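Local coordinates for conjugal transfer protein-like C-terminal domain-containing protein (Enterococcus faecalis, PDB 4EC6), which is of unknown function in detail but, as a TraM protein resembling VirB8, probably forms part of the type IV secretion machinery that transfers a conjugative plasmid, at residues L65-S70 with R83-E88; T137-P142 with L148-P153. One frame throughout, in Å; residues are numbered along the deposited sequence.

Interaction 1: residues L65-S70 with R83-E88; sequences LTYYFS and RTYVSE
In the helical layer of this NTF2-like C-terminal domain of TraM, Tyr67, near the end of helix 54-68, meets Tyr85, in the loop that follows helix 75-82. These two rings make the whole contact, which buries a modest 89 Å². Their backbones stay well apart, with the two CA atoms 8.8 Å from each other, and the rings bridge the gap. They meet rim to rim, neither lying over the face of the other; the centroids are 5.5 Å apart and the planes are inclined at 27°, so this is neither an offset nor a T-shaped stack. The nearest approach is Tyr67 CD2 to Tyr85 CE2, at 3.3 Å. Beyond it, Tyr85 OH lies alongside the neighbouring rim carbon, Tyr67 CE2, at 3.5 Å. Each tyrosine holds CG opposite its carbonyl carbon (chi1 -70° for Tyr67, -64° for Tyr85), which carries both rings into the space between the segments. On the loop, Arg83 folds back so that NH1 reaches two carbonyls, both by weak hydrogen bonds: Val86 O at 2.8 Å and Ser87 O at 3.2 Å. The tyrosine pair is a small point of contact between the end of helix 54-68 and the loop leaving helix 75-82. Tyr85 also packs on Tyr63 and Phe64 of helix 54-68 and on Phe160 of a second subunit, while Tyr68 and Phe69 turn to the sheet, Tyr68 on Pro153 and Phe69 on Leu123, Val125 and Leu155.

Interaction 2: residues T137-P142 with L148-P153; sequences TFEVEP and LVTTQP
Phe138 and Val149 form the apolar centre, on the face of the sheet that also carries Val140. The phenyl ring crosses the valine at about a right angle, its CE1 3.8 Å from Val149 CG2, and Pro153 lies against the base of the same side chain, its CG 4.0 Å from Phe138 CB. Phe138 CG sits between its own backbone N and carbonyl carbon (chi1 59°), which stands the ring up from the strand; Phe64 of helix 54-68 meets it there.

Around this centre runs the antiparallel ladder of hairpin 131-142 and 147-157. Val140 and Val149 are a non-hydrogen-bonded pair; Glu141 and Leu148 are the hydrogen-bonded pair beside it, joined by Glu141 N to Leu148 O and Leu148 N to Glu141 O, each 2.8 Å. Thr150 N still gives a bond to Glu139 O (2.9 Å), though from well above the carbonyl plane. Here the second strand breaks, and two extra residues bulge out before Pro153 comes level with Phe138. Thr151 OG1 stands in for Thr150 O, which has turned away, and accepts Glu139 N at 2.9 Å in a nearly straight bond of 165°.

At the polar edge the extended glutamates lie against threonine methyls: Glu141 CD is 3.5 Å from Thr150 CG2, and the Glu139 carboxylate rests more loosely by Thr151 CG2. Glu139 OE1 makes a long, weak ion pair with Lys115. The chemistry implies a hairpin apolar toward helix 54-68 and mixed on the other face, with Leu148 beside the glutamates and threonines; the broken strand keeps its bonding through a threonine hydroxyl.

Interaction 1 closes before interaction 2 opens along the chain, and their centres lie about 10 Å apart within one domain. The first belongs to the helical layer, the second to the four-stranded antiparallel sheet beneath it. They are joined directly: Tyr85 O to Val149 N and Ser87 N to Val149 O, each 2.9 Å, are probable hydrogen bonds, so loop 83-88 runs against 147-157, an edge strand of the sheet within this chain, on the side turned from 131-142. Phe64 of helix 54-68 touches Tyr85, Phe138, Val149 and Pro153, and thus serves both contacts. Helix 54-68 and the sheet therefore appear to share an apolar interior, consistent with an NTF2-like fold.

Interaction 1: residues L65-S70 with R83-E88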
ATOM      1  N   LEU A  65      -6.455  11.093  -5.219  1.00  9.57           N
ATOM      2  CA  LEU A  65      -5.731  10.878  -6.492  1.00 10.41           C
ATOM      3  C   LEU A  65      -6.536  10.110  -7.568  1.00 11.59           C
ATOM      4  O   LEU A  65      -6.436  10.364  -8.764  1.00 11.61           O
ATOM      5  CB  LEU A  65      -4.377  10.215  -6.252  1.00  9.80           C
ATOM      6  CG  LEU A  65      -3.335  11.152  -5.661  1.00  9.82           C
ATOM      7  CD1 LEU A  65      -2.100  10.428  -5.154  1.00 10.04           C
ATOM      8  CD2 LEU A  65      -2.928  12.132  -6.724  1.00  9.68           C
ATOM      9  N   THR A  66      -7.339   9.159  -7.114  1.00 13.21           N
ATOM     10  CA  THR A  66      -8.252   8.459  -7.942  1.00 14.31           C
ATOM     11  C   THR A  66      -9.194   9.426  -8.688  1.00 15.23           C
ATOM     12  O   THR A  66      -9.409   9.275  -9.873  1.00 17.07           O
ATOM     13  CB  THR A  66      -9.005   7.505  -7.034  1.00 16.10           C
ATOM     14  OG1 THR A  66      -8.097   6.449  -6.648  1.00 18.24           O
ATOM     15  CG2 THR A  66     -10.167   6.918  -7.727  1.00 17.07           C
ATOM     16  N   TYR A  67      -9.746  10.432  -8.027  1.00 14.71           N
ATOM     17  CA  TYR A  67     -10.619  11.364  -8.704  1.00 14.41           C
ATOM     18  C   TYR A  67      -9.835  12.440  -9.498  1.00 13.55           C
ATOM     19  O   TYR A  67     -10.177  12.817 -10.602  1.00 14.63           O
ATOM     20  CB  TYR A  67     -11.619  11.946  -7.699  1.00 15.48           C
ATOM     21  CG  TYR A  67     -12.591  10.909  -7.282  1.00 17.44           C
ATOM     22  CD1 TYR A  67     -13.578  10.427  -8.198  1.00 19.09           C
ATOM     23  CD2 TYR A  67     -12.521  10.320  -6.026  1.00 19.08           C
ATOM     24  CE1 TYR A  67     -14.477   9.420  -7.854  1.00 18.41           C
ATOM     25  CE2 TYR A  67     -13.419   9.293  -5.670  1.00 20.13           C
ATOM     26  CZ  TYR A  67     -14.380   8.866  -6.595  1.00 19.83           C
ATOM     27  OH  TYR A  67     -15.258   7.902  -6.253  1.00 22.73           O
ATOM     28  N   TYR A  68      -8.746  12.894  -8.949  1.00 12.57           N
ATOM     29  CA  TYR A  68      -7.921  13.847  -9.600  1.00 12.18           C
ATOM     30  C   TYR A  68      -7.368  13.283 -10.879  1.00 12.93           C
ATOM     31  O   TYR A  68      -7.268  13.996 -11.847  1.00 12.49           O
ATOM     32  CB  TYR A  68      -6.781  14.232  -8.666  1.00 11.32           C
ATOM     33  CG  TYR A  68      -5.940  15.352  -9.192  1.00 10.29           C
ATOM     34  CD1 TYR A  68      -6.476  16.662  -9.321  1.00  9.67           C
ATOM     35  CD2 TYR A  68      -4.606  15.130  -9.533  1.00  9.27           C
ATOM     36  CE1 TYR A  68      -5.697  17.694  -9.813  1.00  9.12           C
ATOM     37  CE2 TYR A  68      -3.823  16.154 -10.033  1.00  9.01           C
ATOM     38  CZ  TYR A  68      -4.370  17.404 -10.169  1.00  9.14           C
ATOM     39  OH  TYR A  68      -3.566  18.361 -10.619  1.00  9.16           O
ATOM     40  N   PHE A  69      -7.029  11.994 -10.903  1.00 13.83           N
ATOM     41  CA  PHE A  69      -6.497  11.410 -12.143  1.00 14.99           C
ATOM     42  C   PHE A  69      -7.579  10.773 -13.035  1.00 16.18           C
ATOM     43  O   PHE A  69      -7.261  10.116 -14.021  1.00 15.62           O
ATOM     44  CB  PHE A  69      -5.332  10.436 -11.883  1.00 13.78           C
ATOM     45  CG  PHE A  69      -4.007  11.122 -11.748  1.00 13.51           C
ATOM     46  CD1 PHE A  69      -3.174  11.304 -12.865  1.00 13.78           C
ATOM     47  CD2 PHE A  69      -3.592  11.604 -10.523  1.00 12.63           C
ATOM     48  CE1 PHE A  69      -1.955  11.952 -12.743  1.00 12.92           C
ATOM     49  CE2 PHE A  69      -2.392  12.273 -10.403  1.00 12.53           C
ATOM     50  CZ  PHE A  69      -1.583  12.455 -11.504  1.00 12.92           C
ATOM     51  N   SER A  70      -8.846  10.987 -12.698  1.00 17.34           N
ATOM     52  CA  SER A  70      -9.923  10.497 -13.502  1.00 18.55           C
ATOM     53  C   SER A  70      -9.797  11.071 -14.915  1.00 21.56           C
ATOM     54  O   SER A  70      -9.331  12.212 -15.147  1.00 19.74           O
ATOM     55  CB  SER A  70     -11.239  10.933 -12.906  1.00 19.31           C
ATOM     56  OG  SER A  70     -12.234  10.989 -13.932  1.00 20.39           O
ATOM     57  N   ARG A  83     -14.917  17.451  -6.006  1.00 14.50           N
ATOM     58  CA  ARG A  83     -15.337  18.586  -5.179  1.00 14.42           C
ATOM     59  C   ARG A  83     -15.213  18.370  -3.679  1.00 14.39           C
ATOM     60  O   ARG A  83     -14.689  19.243  -2.996  1.00 13.74           O
ATOM     61  CB  ARG A  83     -16.741  19.070  -5.589  1.00 14.58           C
ATOM     62  CG  ARG A  83     -17.327  20.280  -4.853  1.00 16.10           C
ATOM     63  CD  ARG A  83     -16.275  21.075  -4.068  1.00 18.90           C
ATOM     64  NE  ARG A  83     -15.858  22.259  -4.773  1.00 20.22           N
ATOM     65  CZ  ARG A  83     -14.755  22.964  -4.558  1.00 21.41           C
ATOM     66  NH1 ARG A  83     -13.836  22.640  -3.648  1.00 19.69           N
ATOM     67  NH2 ARG A  83     -14.587  24.044  -5.314  1.00 23.78           N
ATOM     68  N   THR A  84     -15.674  17.220  -3.168  1.00 15.26           N
ATOM     69  CA  THR A  84     -15.693  16.957  -1.726  1.00 15.45           C
ATOM     70  C   THR A  84     -14.337  16.813  -1.136  1.00 14.31           C
ATOM     71  O   THR A  84     -14.207  17.031   0.028  1.00 13.59           O
ATOM     72  CB  THR A  84     -16.469  15.697  -1.318  1.00 18.22           C
ATOM     73  OG1 THR A  84     -15.992  14.562  -2.073  1.00 22.24           O
ATOM     74  CG2 THR A  84     -17.960  15.878  -1.551  1.00 20.00           C
ATOM     75  N   TYR A  85     -13.346  16.402  -1.940  1.00 13.55           N
ATOM     76  CA  TYR A  85     -11.945  16.296  -1.498  1.00 12.78           C
ATOM     77  C   TYR A  85     -11.220  17.605  -1.409  1.00 12.02           C
ATOM     78  O   TYR A  85     -10.263  17.722  -0.652  1.00 11.72           O
ATOM     79  CB  TYR A  85     -11.141  15.422  -2.430  1.00 13.10           C
ATOM     80  CG  TYR A  85     -11.618  14.036  -2.432  1.00 13.70           C
ATOM     81  CD1 TYR A  85     -11.235  13.165  -1.420  1.00 13.80           C
ATOM     82  CD2 TYR A  85     -12.469  13.579  -3.421  1.00 13.86           C
ATOM     83  CE1 TYR A  85     -11.677  11.866  -1.389  1.00 13.63           C
ATOM     84  CE2 TYR A  85     -12.947  12.283  -3.368  1.00 15.20           C
ATOM     85  CZ  TYR A  85     -12.535  11.441  -2.343  1.00 15.13           C
ATOM     86  OH  TYR A  85     -12.980  10.132  -2.291  1.00 18.72           O
ATOM     87  N   VAL A  86     -11.649  18.587  -2.191  1.00 11.86           N
ATOM     88  CA  VAL A  86     -10.959  19.897  -2.171  1.00 12.07           C
ATOM     89  C   VAL A  86     -11.639  20.986  -1.357  1.00 12.60           C
ATOM     90  O   VAL A  86     -12.838  21.174  -1.434  1.00 12.58           O
ATOM     91  CB  VAL A  86     -10.631  20.377  -3.591  1.00 11.14           C
ATOM     92  CG1 VAL A  86      -9.689  21.557  -3.554  1.00 10.62           C
ATOM     93  CG2 VAL A  86      -9.975  19.221  -4.342  1.00 10.84           C
ATOM     94  N   SER A  87     -10.862  21.687  -0.539  1.00 13.51           N
ATOM     95  CA  SER A  87     -11.370  22.857   0.147  1.00 14.19           C
ATOM     96  C   SER A  87     -12.025  23.826  -0.849  1.00 15.07           C
ATOM     97  O   SER A  87     -11.511  24.066  -1.937  1.00 14.60           O
ATOM     98  CB  SER A  87     -10.247  23.533   0.932  1.00 14.54           C
ATOM     99  OG  SER A  87     -10.552  24.860   1.294  1.00 13.84           O
ATOM    100  N   GLU A  88     -13.163  24.395  -0.436  1.00 17.83           N
ATOM    101  CA  GLU A  88     -13.853  25.448  -1.183  1.00 19.28           C
ATOM    102  C   GLU A  88     -12.976  26.666  -1.406  1.00 18.81           C
ATOM    103  O   GLU A  88     -13.258  27.466  -2.259  1.00 19.94           O
ATOM    104  CB  GLU A  88     -15.100  25.893  -0.458  1.00 22.00           C
ATOM    105  CG  GLU A  88     -16.418  25.401  -1.043  1.00 27.15           C
ATOM    106  CD  GLU A  88     -17.652  26.265  -0.647  1.00 31.52           C
ATOM    107  OE1 GLU A  88     -17.518  27.468  -0.230  1.00 31.80           O
ATOM    108  OE2 GLU A  88     -18.791  25.751  -0.798  1.00 32.96           O
TER

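Interaction 2: residues T137-P142 with L148-P153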
ATOM      1  N   THR A 137       2.840  16.365  -5.310  1.00 15.61           N
ATOM      2  CA  THR A 137       2.854  17.067  -4.042  1.00 16.04           C
ATOM      3  C   THR A 137       1.573  17.945  -3.958  1.00 15.71           C
ATOM      4  O   THR A 137       1.137  18.549  -4.930  1.00 15.90           O
ATOM      5  CB  THR A 137       4.103  17.954  -4.004  1.00 17.91           C
ATOM      6  OG1 THR A 137       5.192  17.173  -4.462  1.00 21.56           O
ATOM      7  CG2 THR A 137       4.450  18.437  -2.605  1.00 17.89           C
ATOM      8  N   PHE A 138       0.948  17.967  -2.798  1.00 14.42           N
ATOM      9  CA  PHE A 138      -0.160  18.851  -2.530  1.00 13.65           C
ATOM     10  C   PHE A 138      -0.350  18.970  -1.012  1.00 14.94           C
ATOM     11  O   PHE A 138       0.121  18.135  -0.250  1.00 14.70           O
ATOM     12  CB  PHE A 138      -1.419  18.384  -3.230  1.00 11.85           C
ATOM     13  CG  PHE A 138      -1.881  17.004  -2.857  1.00 10.88           C
ATOM     14  CD1 PHE A 138      -2.812  16.819  -1.824  1.00 10.58           C
ATOM     15  CD2 PHE A 138      -1.466  15.880  -3.587  1.00 10.26           C
ATOM     16  CE1 PHE A 138      -3.274  15.552  -1.502  1.00 10.39           C
ATOM     17  CE2 PHE A 138      -1.947  14.601  -3.258  1.00 10.39           C
ATOM     18  CZ  PHE A 138      -2.843  14.430  -2.221  1.00 10.01           C
ATOM     19  N   GLU A 139      -1.012  20.012  -0.558  1.00 17.39           N
ATOM     20  CA  GLU A 139      -1.274  20.117   0.892  1.00 19.94           C
ATOM     21  C   GLU A 139      -2.671  19.686   1.311  1.00 19.28           C
ATOM     22  O   GLU A 139      -3.576  19.641   0.511  1.00 19.59           O
ATOM     23  CB  GLU A 139      -0.912  21.494   1.393  1.00 20.31           C
ATOM     24  CG  GLU A 139       0.494  21.781   0.984  1.00 22.52           C
ATOM     25  CD  GLU A 139       0.910  23.192   1.298  1.00 28.26           C
ATOM     26  OE1 GLU A 139       0.250  23.839   2.173  1.00 30.43           O
ATOM     27  OE2 GLU A 139       1.901  23.644   0.648  1.00 28.78           O
ATOM     28  N   VAL A 140      -2.826  19.404   2.583  1.00 20.29           N
ATOM     29  CA  VAL A 140      -4.012  18.732   3.123  1.00 21.16           C
ATOM     30  C   VAL A 140      -4.206  19.296   4.520  1.00 21.49           C
ATOM     31  O   VAL A 140      -3.237  19.558   5.181  1.00 22.57           O
ATOM     32  CB  VAL A 140      -3.727  17.229   3.199  1.00 20.51           C
ATOM     33  CG1 VAL A 140      -4.622  16.512   4.184  1.00 22.33           C
ATOM     34  CG2 VAL A 140      -3.940  16.647   1.825  1.00 21.94           C
ATOM     35  N   GLU A 141      -5.437  19.568   4.928  1.00 22.06           N
ATOM     36  CA  GLU A 141      -5.720  20.118   6.254  1.00 23.47           C
ATOM     37  C   GLU A 141      -6.825  19.321   6.898  1.00 24.71           C
ATOM     38  O   GLU A 141      -7.701  18.783   6.210  1.00 24.57           O
ATOM     39  CB  GLU A 141      -6.063  21.596   6.194  1.00 23.50           C
ATOM     40  CG  GLU A 141      -4.865  22.480   5.868  1.00 24.46           C
ATOM     41  CD  GLU A 141      -5.272  23.926   5.563  1.00 27.17           C
ATOM     42  OE1 GLU A 141      -6.389  24.347   5.965  1.00 26.62           O
ATOM     43  OE2 GLU A 141      -4.486  24.643   4.883  1.00 28.87           O
ATOM     44  N   PRO A 142      -6.745  19.149   8.220  1.00 27.37           N
ATOM     45  CA  PRO A 142      -7.796  18.331   8.817  1.00 27.04           C
ATOM     46  C   PRO A 142      -9.040  19.181   8.944  1.00 27.27           C
ATOM     47  O   PRO A 142      -8.956  20.400   8.935  1.00 26.32           O
ATOM     48  CB  PRO A 142      -7.237  17.989  10.198  1.00 27.41           C
ATOM     49  CG  PRO A 142      -6.260  19.092  10.513  1.00 27.01           C
ATOM     50  CD  PRO A 142      -5.654  19.458   9.175  1.00 28.16           C
ATOM     51  N   LEU A 148      -9.196  17.946   3.946  1.00 19.29           N
ATOM     52  CA  LEU A 148      -9.403  18.582   2.659  1.00 16.46           C
ATOM     53  C   LEU A 148      -8.043  18.907   2.008  1.00 16.02           C
ATOM     54  O   LEU A 148      -7.079  19.225   2.724  1.00 15.63           O
ATOM     55  CB  LEU A 148     -10.235  19.826   2.810  1.00 15.36           C
ATOM     56  CG  LEU A 148     -11.720  19.727   3.174  1.00 15.15           C
ATOM     57  CD1 LEU A 148     -12.266  21.041   3.713  1.00 13.01           C
ATOM     58  CD2 LEU A 148     -12.514  19.268   1.965  1.00 14.31           C
ATOM     59  N   VAL A 149      -7.962  18.758   0.678  1.00 14.09           N
ATOM     60  CA  VAL A 149      -6.831  19.239  -0.105  1.00 14.14           C
ATOM     61  C   VAL A 149      -6.907  20.786  -0.163  1.00 14.44           C
ATOM     62  O   VAL A 149      -7.990  21.332  -0.376  1.00 15.11           O
ATOM     63  CB  VAL A 149      -6.878  18.676  -1.558  1.00 13.81           C
ATOM     64  CG1 VAL A 149      -5.836  19.329  -2.440  1.00 12.78           C
ATOM     65  CG2 VAL A 149      -6.734  17.159  -1.576  1.00 13.04           C
ATOM     66  N   THR A 150      -5.778  21.479  -0.020  1.00 13.52           N
ATOM     67  CA  THR A 150      -5.787  22.914   0.020  1.00 13.78           C
ATOM     68  C   THR A 150      -4.844  23.602  -0.970  1.00 15.01           C
ATOM     69  O   THR A 150      -4.690  24.810  -0.924  1.00 16.16           O
ATOM     70  CB  THR A 150      -5.433  23.430   1.436  1.00 14.19           C
ATOM     71  OG1 THR A 150      -4.137  22.931   1.826  1.00 14.79           O
ATOM     72  CG2 THR A 150      -6.435  22.994   2.449  1.00 14.14           C
ATOM     73  N   THR A 151      -4.137  22.869  -1.816  1.00 15.64           N
ATOM     74  CA  THR A 151      -3.380  23.502  -2.910  1.00 15.41           C
ATOM     75  C   THR A 151      -3.637  22.697  -4.178  1.00 15.46           C
ATOM     76  O   THR A 151      -4.122  21.571  -4.119  1.00 14.49           O
ATOM     77  CB  THR A 151      -1.884  23.501  -2.667  1.00 15.31           C
ATOM     78  OG1 THR A 151      -1.470  22.153  -2.423  1.00 16.32           O
ATOM     79  CG2 THR A 151      -1.526  24.347  -1.495  1.00 14.64           C
ATOM     80  N   GLN A 152      -3.333  23.262  -5.331  1.00 16.01           N
ATOM     81  CA  GLN A 152      -3.474  22.482  -6.545  1.00 16.81           C
ATOM     82  C   GLN A 152      -2.244  21.543  -6.613  1.00 15.91           C
ATOM     83  O   GLN A 152      -1.169  21.998  -6.365  1.00 15.36           O
ATOM     84  CB  GLN A 152      -3.532  23.397  -7.748  1.00 18.05           C
ATOM     85  CG  GLN A 152      -3.550  22.556  -9.008  1.00 21.53           C
ATOM     86  CD  GLN A 152      -3.667  23.366 -10.239  1.00 24.58           C
ATOM     87  OE1 GLN A 152      -3.062  24.419 -10.338  1.00 29.99           O
ATOM     88  NE2 GLN A 152      -4.448  22.885 -11.203  1.00 27.41           N
ATOM     89  N   PRO A 153      -2.418  20.231  -6.882  1.00 15.79           N
ATOM     90  CA  PRO A 153      -1.267  19.314  -6.845  1.00 15.41           C
ATOM     91  C   PRO A 153      -0.182  19.694  -7.855  1.00 15.98           C
ATOM     92  O   PRO A 153      -0.518  20.080  -8.962  1.00 15.24           O
ATOM     93  CB  PRO A 153      -1.900  17.975  -7.220  1.00 14.25           C
ATOM     94  CG  PRO A 153      -3.305  18.081  -6.783  1.00 14.24           C
ATOM     95  CD  PRO A 153      -3.685  19.494  -7.093  1.00 15.30           C
TER